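Local coordinates for protein glucosidase (PDB 5Z3K) that probably hydrolyses O-glycosidic bonds as a GH39-family beta-glucosidase from a deep-sea bacterium, with a TIM barrel joined to a beta-rich domain, at residues Q128-E131 / N132-H136; D212-Q216 / Q217-L221; Y377-D381 / M382-A386. All coordinates share one frame; numbering follows the deposited sequence.

Interaction 1. Residues Q128-E131 / N132-H136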
ATOM      1  N   GLN A 128     -24.589   1.903 -15.835  1.00 22.29           N
ATOM      2  CA  GLN A 128     -25.598   2.308 -14.906  1.00 25.35           C
ATOM      3  C   GLN A 128     -25.348   1.689 -13.516  1.00 18.20           C
ATOM      4  O   GLN A 128     -25.476   2.324 -12.544  1.00 19.74           O
ATOM      5  CB  GLN A 128     -26.984   1.854 -15.373  1.00 21.00           C
ATOM      6  CG  GLN A 128     -27.528   2.469 -16.617  1.00 33.05           C
ATOM      7  CD  GLN A 128     -28.948   1.951 -16.894  1.00 41.05           C
ATOM      8  OE1 GLN A 128     -29.129   0.950 -17.531  1.00 50.84           O
ATOM      9  NE2 GLN A 128     -29.926   2.590 -16.314  1.00 38.38           N
ATOM     10  N   VAL A 129     -24.960   0.445 -13.499  1.00 16.22           N
ATOM     11  CA  VAL A 129     -24.771  -0.244 -12.227  1.00 16.80           C
ATOM     12  C   VAL A 129     -23.546   0.315 -11.510  1.00 17.24           C
ATOM     13  O   VAL A 129     -23.570   0.515 -10.291  1.00 15.78           O
ATOM     14  CB  VAL A 129     -24.700  -1.766 -12.459  1.00 18.54           C
ATOM     15  CG1 VAL A 129     -24.123  -2.487 -11.257  1.00 18.98           C
ATOM     16  CG2 VAL A 129     -26.102  -2.290 -12.769  1.00 15.96           C
ATOM     17  N   VAL A 130     -22.485   0.646 -12.258  1.00 15.70           N
ATOM     18  CA  VAL A 130     -21.317   1.274 -11.631  1.00 17.82           C
ATOM     19  C   VAL A 130     -21.699   2.620 -11.036  1.00 23.89           C
ATOM     20  O   VAL A 130     -21.278   2.969  -9.922  1.00 19.18           O
ATOM     21  CB  VAL A 130     -20.157   1.426 -12.633  1.00 16.46           C
ATOM     22  CG1 VAL A 130     -19.026   2.290 -12.017  1.00 13.35           C
ATOM     23  CG2 VAL A 130     -19.624   0.064 -13.056  1.00 15.48           C
ATOM     24  N   GLU A 131     -22.518   3.388 -11.755  1.00 17.76           N
ATOM     25  CA  GLU A 131     -22.869   4.721 -11.277  1.00 20.35           C
ATOM     26  C   GLU A 131     -23.638   4.648  -9.960  1.00 18.88           C
ATOM     27  O   GLU A 131     -23.378   5.431  -9.039  1.00 18.63           O
ATOM     28  CB  GLU A 131     -23.675   5.467 -12.343  1.00 21.95           C
ATOM     29  CG  GLU A 131     -24.167   6.847 -11.913  1.00 25.55           C
ATOM     30  CD  GLU A 131     -24.942   7.562 -13.008  1.00 36.51           C
ATOM     31  OE1 GLU A 131     -25.000   7.038 -14.141  1.00 34.61           O
ATOM     32  OE2 GLU A 131     -25.497   8.648 -12.733  1.00 39.66           O
ATOM     33  N   ASN A 132     -24.576   3.707  -9.837  1.00 20.49           N
ATOM     34  CA  ASN A 132     -25.340   3.615  -8.596  1.00 20.78           C
ATOM     35  C   ASN A 132     -24.556   2.971  -7.464  1.00 21.51           C
ATOM     36  O   ASN A 132     -24.874   3.216  -6.295  1.00 19.25           O
ATOM     37  CB  ASN A 132     -26.649   2.857  -8.826  1.00 17.19           C
ATOM     38  CG  ASN A 132     -27.673   3.697  -9.573  1.00 24.51           C
ATOM     39  OD1 ASN A 132     -27.583   4.931  -9.591  1.00 23.47           O
ATOM     40  ND2 ASN A 132     -28.641   3.035 -10.204  1.00 24.80           N
ATOM     41  N   ILE A 133     -23.559   2.137  -7.769  1.00 20.23           N
ATOM     42  CA  ILE A 133     -22.636   1.716  -6.720  1.00 16.59           C
ATOM     43  C   ILE A 133     -21.901   2.930  -6.176  1.00 18.06           C
ATOM     44  O   ILE A 133     -21.746   3.095  -4.958  1.00 14.32           O
ATOM     45  CB  ILE A 133     -21.661   0.648  -7.256  1.00 20.52           C
ATOM     46  CG1 ILE A 133     -22.415  -0.660  -7.507  1.00 17.28           C
ATOM     47  CG2 ILE A 133     -20.477   0.447  -6.295  1.00 16.48           C
ATOM     48  CD1 ILE A 133     -21.705  -1.607  -8.424  1.00 14.26           C
ATOM     49  N   VAL A 134     -21.466   3.819  -7.072  1.00 15.55           N
ATOM     50  CA  VAL A 134     -20.774   5.024  -6.638  1.00 16.23           C
ATOM     51  C   VAL A 134     -21.715   5.915  -5.840  1.00 19.09           C
ATOM     52  O   VAL A 134     -21.343   6.455  -4.795  1.00 17.24           O
ATOM     53  CB  VAL A 134     -20.173   5.765  -7.849  1.00 15.28           C
ATOM     54  CG1 VAL A 134     -19.542   7.085  -7.422  1.00 17.13           C
ATOM     55  CG2 VAL A 134     -19.137   4.889  -8.555  1.00 16.75           C
ATOM     56  N   ARG A 135     -22.954   6.076  -6.318  1.00 19.73           N
ATOM     57  CA  ARG A 135     -23.923   6.899  -5.601  1.00 19.37           C
ATOM     58  C   ARG A 135     -24.249   6.310  -4.236  1.00 18.33           C
ATOM     59  O   ARG A 135     -24.527   7.052  -3.289  1.00 19.20           O
ATOM     60  CB  ARG A 135     -25.200   7.042  -6.430  1.00 20.71           C
ATOM     61  CG  ARG A 135     -25.068   8.009  -7.587  1.00 20.51           C
ATOM     62  CD  ARG A 135     -26.396   8.230  -8.321  1.00 27.61           C
ATOM     63  NE  ARG A 135     -26.178   9.083  -9.487  1.00 26.96           N
ATOM     64  CZ  ARG A 135     -25.938  10.392  -9.417  1.00 24.89           C
ATOM     65  NH1 ARG A 135     -25.921  11.007  -8.240  1.00 30.28           N
ATOM     66  NH2 ARG A 135     -25.720  11.088 -10.525  1.00 30.77           N
ATOM     67  N   HIS A 136     -24.236   4.984  -4.122  1.00 16.04           N
ATOM     68  CA  HIS A 136     -24.467   4.364  -2.823  1.00 16.26           C
ATOM     69  C   HIS A 136     -23.361   4.719  -1.834  1.00 18.16           C
ATOM     70  O   HIS A 136     -23.633   4.952  -0.650  1.00 15.02           O
ATOM     71  CB  HIS A 136     -24.592   2.850  -2.988  1.00 14.22           C
ATOM     72  CG  HIS A 136     -24.726   2.110  -1.701  1.00 16.80           C
ATOM     73  ND1 HIS A 136     -25.910   2.048  -0.992  1.00 18.95           N
ATOM     74  CD2 HIS A 136     -23.824   1.391  -0.993  1.00 16.29           C
ATOM     75  CE1 HIS A 136     -25.730   1.325   0.098  1.00 16.61           C
ATOM     76  NE2 HIS A 136     -24.471   0.918   0.124  1.00 16.62           N
TER
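Glu131 CG points opposite the backbone N (chi1 177°) and the chain beyond it is extended, which runs it beside Arg135, whose CG lies anti to the carbonyl carbon instead (chi1 -76°) and whose chain is straight from CG to NE. These torsions lay the two side chains alongside, pointing the same way, and bring carboxylate to guanidinium one turn later. A single oxygen does the work: Glu131 OE2 turns its anti lone pair to Arg135 NH2 at 3.3 Å and receives a weak bond from Arg135 NE as well. OE2 comes in at the guanidinium edge, in its plane; the carboxylate plane is turned 45° from that of the guanidinium. The other oxygen, Glu131 OE1, forms a salt bridge with Arg185 of helix 169-186, which gives the carboxylate a second arginine partner and would probably favour its charged form.

This i to i+4 pairing lies on helix 123-138 of the TIM barrel, where regular helical bonds such as Arg135 N to Glu131 O (2.8 Å) set the spacing. The buried part of the helix is apolar. Ile133 CD1 meets Val129 CG1 at 3.8 Å, while Val134 CG2 approaches Val130 CG1 more loosely at 4.3 Å. Ile133 and Val134 both rest on Trp152 of strand 151-154, Val129 on Phe73 and Val130 on Leu63. Asn132 ND2 is hydrogen-bonded to Pro80 O.

Interaction 2. Residues D212-Q216 / Q217-L221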
ATOM      1  N   ASP A 212      -2.505   5.455 -24.392  1.00 21.81           N
ATOM      2  CA  ASP A 212      -2.859   5.991 -25.705  1.00 23.52           C
ATOM      3  C   ASP A 212      -4.369   6.148 -25.839  1.00 22.70           C
ATOM      4  O   ASP A 212      -4.851   7.160 -26.359  1.00 25.25           O
ATOM      5  CB  ASP A 212      -2.303   5.087 -26.807  1.00 23.58           C
ATOM      6  CG  ASP A 212      -2.647   5.587 -28.213  1.00 33.22           C
ATOM      7  OD1 ASP A 212      -2.179   6.679 -28.599  1.00 33.45           O
ATOM      8  OD2 ASP A 212      -3.383   4.880 -28.931  1.00 34.97           O
ATOM      9  N   TYR A 213      -5.130   5.172 -25.335  1.00 20.98           N
ATOM     10  CA  TYR A 213      -6.584   5.225 -25.450  1.00 18.85           C
ATOM     11  C   TYR A 213      -7.170   6.388 -24.660  1.00 26.38           C
ATOM     12  O   TYR A 213      -8.005   7.142 -25.176  1.00 23.94           O
ATOM     13  CB  TYR A 213      -7.208   3.905 -24.985  1.00 23.85           C
ATOM     14  CG  TYR A 213      -8.719   3.977 -24.937  1.00 24.23           C
ATOM     15  CD1 TYR A 213      -9.384   4.386 -23.780  1.00 24.70           C
ATOM     16  CD2 TYR A 213      -9.483   3.654 -26.054  1.00 27.85           C
ATOM     17  CE1 TYR A 213     -10.768   4.471 -23.746  1.00 26.08           C
ATOM     18  CE2 TYR A 213     -10.862   3.731 -26.025  1.00 23.19           C
ATOM     19  CZ  TYR A 213     -11.497   4.141 -24.868  1.00 28.68           C
ATOM     20  OH  TYR A 213     -12.873   4.224 -24.832  1.00 30.04           O
ATOM     21  N   VAL A 214      -6.786   6.527 -23.384  1.00 21.25           N
ATOM     22  CA  VAL A 214      -7.376   7.588 -22.573  1.00 23.88           C
ATOM     23  C   VAL A 214      -6.967   8.958 -23.100  1.00 22.79           C
ATOM     24  O   VAL A 214      -7.715   9.934 -22.959  1.00 23.32           O
ATOM     25  CB  VAL A 214      -7.008   7.406 -21.085  1.00 28.28           C
ATOM     26  CG1 VAL A 214      -7.702   6.175 -20.524  1.00 23.77           C
ATOM     27  CG2 VAL A 214      -5.509   7.290 -20.895  1.00 23.35           C
ATOM     28  N   LYS A 215      -5.787   9.058 -23.714  1.00 23.61           N
ATOM     29  CA  LYS A 215      -5.377  10.318 -24.324  1.00 22.64           C
ATOM     30  C   LYS A 215      -6.212  10.628 -25.560  1.00 24.26           C
ATOM     31  O   LYS A 215      -6.801  11.709 -25.673  1.00 25.73           O
ATOM     32  CB  LYS A 215      -3.897  10.275 -24.692  1.00 29.02           C
ATOM     33  CG  LYS A 215      -3.419  11.550 -25.365  1.00 26.61           C
ATOM     34  CD  LYS A 215      -1.943  11.494 -25.697  1.00 22.42           C
ATOM     35  CE  LYS A 215      -1.485  12.804 -26.301  1.00 36.16           C
ATOM     36  NZ  LYS A 215      -0.700  12.559 -27.549  1.00 42.27           N
ATOM     37  N   GLN A 216      -6.271   9.685 -26.498  1.00 24.79           N
ATOM     38  CA  GLN A 216      -6.966   9.935 -27.757  1.00 31.09           C
ATOM     39  C   GLN A 216      -8.465  10.121 -27.559  1.00 28.49           C
ATOM     40  O   GLN A 216      -9.092  10.890 -28.292  1.00 30.90           O
ATOM     41  CB  GLN A 216      -6.680   8.792 -28.726  1.00 30.17           C
ATOM     42  CG  GLN A 216      -5.214   8.711 -29.115  1.00 28.78           C
ATOM     43  CD  GLN A 216      -4.710  10.005 -29.739  1.00 40.60           C
ATOM     44  OE1 GLN A 216      -5.314  10.529 -30.679  1.00 43.80           O
ATOM     45  NE2 GLN A 216      -3.599  10.527 -29.221  1.00 35.12           N
ATOM     46  N   GLN A 217      -9.059   9.453 -26.575  1.00 27.27           N
ATOM     47  CA  GLN A 217     -10.491   9.575 -26.331  1.00 23.20           C
ATOM     48  C   GLN A 217     -10.823  10.545 -25.207  1.00 23.43           C
ATOM     49  O   GLN A 217     -11.988  10.626 -24.804  1.00 26.56           O
ATOM     50  CB  GLN A 217     -11.103   8.203 -26.038  1.00 29.46           C
ATOM     51  CG  GLN A 217     -10.800   7.157 -27.097  1.00 30.51           C
ATOM     52  CD  GLN A 217     -11.089   7.650 -28.514  1.00 34.73           C
ATOM     53  OE1 GLN A 217     -12.073   8.349 -28.750  1.00 31.75           O
ATOM     54  NE2 GLN A 217     -10.224   7.286 -29.459  1.00 33.69           N
ATOM     55  N   SER A 218      -9.833  11.278 -24.692  1.00 23.40           N
ATOM     56  CA  SER A 218     -10.046  12.294 -23.657  1.00 26.09           C
ATOM     57  C   SER A 218     -10.821  11.738 -22.459  1.00 28.30           C
ATOM     58  O   SER A 218     -11.799  12.326 -21.989  1.00 25.47           O
ATOM     59  CB  SER A 218     -10.749  13.517 -24.244  1.00 29.02           C
ATOM     60  OG  SER A 218     -10.009  14.028 -25.339  1.00 33.53           O
ATOM     61  N   VAL A 219     -10.376  10.585 -21.966  1.00 28.55           N
ATOM     62  CA  VAL A 219     -10.986   9.924 -20.810  1.00 22.30           C
ATOM     63  C   VAL A 219     -10.258  10.369 -19.544  1.00 23.68           C
ATOM     64  O   VAL A 219      -9.020  10.432 -19.541  1.00 21.30           O
ATOM     65  CB  VAL A 219     -10.951   8.394 -20.973  1.00 19.87           C
ATOM     66  CG1 VAL A 219     -11.636   7.696 -19.787  1.00 19.69           C
ATOM     67  CG2 VAL A 219     -11.607   7.979 -22.301  1.00 24.03           C
ATOM     68  N   PRO A 220     -10.964  10.702 -18.460  1.00 22.52           N
ATOM     69  CA  PRO A 220     -10.266  11.102 -17.226  1.00 23.45           C
ATOM     70  C   PRO A 220      -9.370   9.988 -16.712  1.00 20.98           C
ATOM     71  O   PRO A 220      -9.728   8.812 -16.754  1.00 27.26           O
ATOM     72  CB  PRO A 220     -11.405  11.393 -16.244  1.00 24.11           C
ATOM     73  CG  PRO A 220     -12.622  11.575 -17.083  1.00 23.23           C
ATOM     74  CD  PRO A 220     -12.427  10.733 -18.305  1.00 22.00           C
ATOM     75  N   LEU A 221      -8.193  10.373 -16.212  1.00 23.36           N
ATOM     76  CA  LEU A 221      -7.230   9.445 -15.606  1.00 20.81           C
ATOM     77  C   LEU A 221      -6.564  10.216 -14.469  1.00 18.64           C
ATOM     78  O   LEU A 221      -5.529  10.861 -14.662  1.00 21.16           O
ATOM     79  CB  LEU A 221      -6.210   8.928 -16.614  1.00 19.90           C
ATOM     80  CG  LEU A 221      -5.184   7.897 -16.130  1.00 20.16           C
ATOM     81  CD1 LEU A 221      -5.779   6.483 -16.073  1.00 16.13           C
ATOM     82  CD2 LEU A 221      -3.917   7.928 -16.996  1.00 17.69           C
TER
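A serine in the left-handed helical region, Ser218 with phi 52°, turns the chain out of the helix, its backbone N bonded to Lys215 O. It is the C-prime residue of a Schellman motif that closes helix 208-216 ahead of strand 223-229 of the TIM barrel. Two backbone bonds define the motif. Val219 N reaches back to Val214 O at 2.9 Å, in the carbonyl plane and on a lone pair; Ser218 N meets Lys215 O at 3.2 Å from well above the carbonyl plane. The last ordinary helical bond, Gln217 N to Tyr213 O, precedes them.

The reversal carries Val219 back against the helix. Val219 CB lies 4.0 Å from Val214 CG1, the two valines crossing at about a right angle, and Val214 CG2 is met further along by Leu221 CD2 at 4.3 Å. Tyr176 of helix 169-186 touches Val214, Val219 and Leu221, so this apolar group fills the seam between two neighbouring barrel helices.

Tyr213 serves both limbs of the turn. CG anti to N (chi1 173°) brings the ring toward residues 217-219, where Val219 CG2 approaches Tyr213 CE1 obliquely at 3.9 Å. The Tyr213 hydroxyl is hydrogen-bonded to Glu174 OE1, which fixes the far end of the ring. The side chains of Gln217 and Tyr213 cross at about a right angle, Gln217 being bent at chi2 with its amide turned back toward Gln216. Gln217 CG makes a CH-pi contact over the face of the Tyr213 ring, 3.9 Å from its centroid, 22° off the normal and displaced toward Tyr213 CE2.

Interaction 3. Residues Y377-D381 / M382-A386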
ATOM      1  N   TYR A 377      18.215  -3.261   7.276  1.00 12.29           N
ATOM      2  CA  TYR A 377      17.875  -4.331   6.348  1.00 12.90           C
ATOM      3  C   TYR A 377      19.058  -4.638   5.438  1.00 14.73           C
ATOM      4  O   TYR A 377      19.690  -3.725   4.902  1.00 13.82           O
ATOM      5  CB  TYR A 377      16.653  -3.957   5.483  1.00 13.65           C
ATOM      6  CG  TYR A 377      16.396  -5.003   4.423  1.00 13.13           C
ATOM      7  CD1 TYR A 377      15.719  -6.175   4.736  1.00 14.41           C
ATOM      8  CD2 TYR A 377      16.892  -4.857   3.133  1.00 15.33           C
ATOM      9  CE1 TYR A 377      15.512  -7.148   3.792  1.00 12.74           C
ATOM     10  CE2 TYR A 377      16.700  -5.840   2.179  1.00 14.38           C
ATOM     11  CZ  TYR A 377      16.008  -6.984   2.522  1.00 14.48           C
ATOM     12  OH  TYR A 377      15.799  -7.964   1.577  1.00 14.94           O
ATOM     13  N   ALA A 378      19.326  -5.925   5.216  1.00 15.54           N
ATOM     14  CA  ALA A 378      20.426  -6.354   4.356  1.00 16.00           C
ATOM     15  C   ALA A 378      19.876  -7.157   3.185  1.00 14.68           C
ATOM     16  O   ALA A 378      19.197  -8.169   3.391  1.00 13.58           O
ATOM     17  CB  ALA A 378      21.444  -7.183   5.146  1.00 15.83           C
ATOM     18  N   ILE A 379      20.152  -6.700   1.967  1.00 14.08           N
ATOM     19  CA  ILE A 379      19.876  -7.530   0.790  1.00 14.69           C
ATOM     20  C   ILE A 379      20.701  -8.807   0.895  1.00 15.35           C
ATOM     21  O   ILE A 379      21.923  -8.730   1.127  1.00 18.51           O
ATOM     22  CB  ILE A 379      20.221  -6.772  -0.504  1.00 15.96           C
ATOM     23  CG1 ILE A 379      19.312  -5.553  -0.696  1.00 16.72           C
ATOM     24  CG2 ILE A 379      20.126  -7.703  -1.703  1.00 16.47           C
ATOM     25  CD1 ILE A 379      19.862  -4.551  -1.709  1.00 13.02           C
ATOM     26  N   PRO A 380      20.110  -9.991   0.761  1.00 18.87           N
ATOM     27  CA  PRO A 380      20.915 -11.218   0.837  1.00 17.55           C
ATOM     28  C   PRO A 380      21.923 -11.300  -0.303  1.00 20.21           C
ATOM     29  O   PRO A 380      21.685 -10.814  -1.415  1.00 18.66           O
ATOM     30  CB  PRO A 380      19.869 -12.337   0.754  1.00 18.55           C
ATOM     31  CG  PRO A 380      18.587 -11.685   1.235  1.00 23.25           C
ATOM     32  CD  PRO A 380      18.663 -10.272   0.732  1.00 21.27           C
ATOM     33  N   ASP A 381      23.063 -11.943  -0.013  1.00 22.66           N
ATOM     34  CA  ASP A 381      24.167 -12.007  -0.973  1.00 23.73           C
ATOM     35  C   ASP A 381      23.717 -12.501  -2.339  1.00 21.98           C
ATOM     36  O   ASP A 381      24.128 -11.955  -3.369  1.00 23.79           O
ATOM     37  CB  ASP A 381      25.280 -12.918  -0.451  1.00 26.76           C
ATOM     38  CG  ASP A 381      25.846 -12.450   0.858  1.00 37.90           C
ATOM     39  OD1 ASP A 381      26.103 -11.238   0.993  1.00 44.74           O
ATOM     40  OD2 ASP A 381      26.021 -13.295   1.759  1.00 48.46           O
HETATM   41  N   MSE A 382      22.879 -13.531  -2.382  1.00 23.81           N
HETATM   42  CA  MSE A 382      22.553 -14.111  -3.673  1.00 26.53           C
HETATM   43  C   MSE A 382      21.789 -13.121  -4.543  1.00 21.65           C
HETATM   44  O   MSE A 382      21.770 -13.259  -5.761  1.00 25.75           O
HETATM   45  CB  MSE A 382      21.765 -15.403  -3.515  1.00 27.80           C
HETATM   46  CG  MSE A 382      20.471 -15.243  -2.789  1.00 23.38           C
HETATM   47 SE   MSE A 382      19.357 -16.830  -3.012  0.68 37.92          SE
HETATM   48  CE  MSE A 382      18.239 -16.546  -1.465  1.00 28.86           C
ATOM     49  N   TYR A 383      21.192 -12.099  -3.931  1.00 19.17           N
ATOM     50  CA  TYR A 383      20.504 -11.076  -4.708  1.00 19.57           C
ATOM     51  C   TYR A 383      21.401  -9.898  -5.074  1.00 22.38           C
ATOM     52  O   TYR A 383      20.930  -8.953  -5.717  1.00 19.80           O
ATOM     53  CB  TYR A 383      19.253 -10.594  -3.957  1.00 17.89           C
ATOM     54  CG  TYR A 383      18.172 -11.655  -3.906  1.00 19.44           C
ATOM     55  CD1 TYR A 383      17.349 -11.904  -5.004  1.00 21.82           C
ATOM     56  CD2 TYR A 383      17.995 -12.429  -2.767  1.00 20.56           C
ATOM     57  CE1 TYR A 383      16.368 -12.897  -4.953  1.00 25.54           C
ATOM     58  CE2 TYR A 383      17.033 -13.410  -2.712  1.00 22.71           C
ATOM     59  CZ  TYR A 383      16.220 -13.643  -3.795  1.00 22.05           C
ATOM     60  OH  TYR A 383      15.265 -14.631  -3.691  1.00 25.61           O
ATOM     61  N   LEU A 384      22.686  -9.948  -4.720  1.00 21.87           N
ATOM     62  CA  LEU A 384      23.643  -8.926  -5.135  1.00 22.02           C
ATOM     63  C   LEU A 384      24.463  -9.347  -6.351  1.00 27.14           C
ATOM     64  O   LEU A 384      25.375  -8.621  -6.757  1.00 31.63           O
ATOM     65  CB  LEU A 384      24.558  -8.562  -3.968  1.00 19.65           C
ATOM     66  CG  LEU A 384      23.791  -7.862  -2.835  1.00 20.79           C
ATOM     67  CD1 LEU A 384      24.572  -7.860  -1.527  1.00 23.35           C
ATOM     68  CD2 LEU A 384      23.405  -6.443  -3.239  1.00 21.30           C
ATOM     69  N   THR A 385      24.148 -10.493  -6.946  1.00 26.83           N
ATOM     70  CA  THR A 385      24.757 -10.928  -8.194  1.00 27.03           C
ATOM     71  C   THR A 385      23.949 -10.385  -9.366  1.00 27.77           C
ATOM     72  O   THR A 385      22.723 -10.516  -9.390  1.00 24.74           O
ATOM     73  CB  THR A 385      24.803 -12.454  -8.248  1.00 31.42           C
ATOM     74  OG1 THR A 385      25.484 -12.949  -7.089  1.00 34.38           O
ATOM     75  CG2 THR A 385      25.516 -12.928  -9.502  1.00 31.43           C
ATOM     76  N   ALA A 386      24.629  -9.778 -10.336  1.00 25.89           N
ATOM     77  CA  ALA A 386      23.928  -9.301 -11.519  1.00 25.87           C
ATOM     78  C   ALA A 386      23.376 -10.481 -12.312  1.00 27.75           C
ATOM     79  O   ALA A 386      23.984 -11.551 -12.374  1.00 28.72           O
ATOM     80  CB  ALA A 386      24.856  -8.461 -12.400  1.00 30.51           C
TER
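A short 3-10 turn in the connection between strands 369-376 and 391-394 folds Ile379 and Pro380 against Tyr383 and Leu384. Two i to i+3 backbone bonds make the turn. Tyr383 N bonds Pro380 O at 2.9 Å, and Leu384 N bonds Asp381 O at 2.8 Å. Both donors stand above the plane of the carbonyl they meet, 46° and 57° out of it, away from the lone-pair directions, as fits the tight winding of a 3-10 turn.

The side chains close the same loop with apolar contacts centred on one methyl. Ile379 CG2 has two partners, Tyr383 CB at 3.8 Å and Leu384 CD2, also at 3.8 Å; the Tyr383 and Leu384 side chains each cross that of Ile379 obliquely. Leu384 is a buried residue, and its CB points toward residues 377-381. Pro380 comes to the rim of the Tyr383 ring and not to its face; Pro380 CB lies in the ring plane, 4.0 Å from Tyr383 CD2. On the exposed side, Asp381 OD1 forms a salt bridge with Arg417 NH1, tying the start of the turn to another loop.

The turn faces the loop ahead of helix 238-252, where Ile379 touches Asp235 and Tyr383 touches Arg234. Tyr377, leading in from strand 369-376 of the mixed beta sheet, bonds Arg234 O through its OH, and its ring meets Phe283 of helix 277-291 edge-to-face.

The three contacts illustrate how sequence-local pairing adapts to its place in a fold. Interactions 1 and 2 belong to the TIM barrel, their centres about 22 Å apart, and both pack on helix 169-186. Interaction 1 sits within a continuous helix and pairs charges beside buried apolar contacts; interaction 2 ends its helix and replaces ionic chemistry with apolar and CH-pi packing. Interaction 3, centred about 48 Å from interaction 1 and across the chain's centre from it, follows a strand of the separate beta sheet; 3-10 backbone bonds and apolar contacts around Ile379 hold it, and its salt bridge leads out to another loop, whereas interaction 1 has one within the pair. All three are partly buried, but residues 212-221 and 377-386 include more exposed positions.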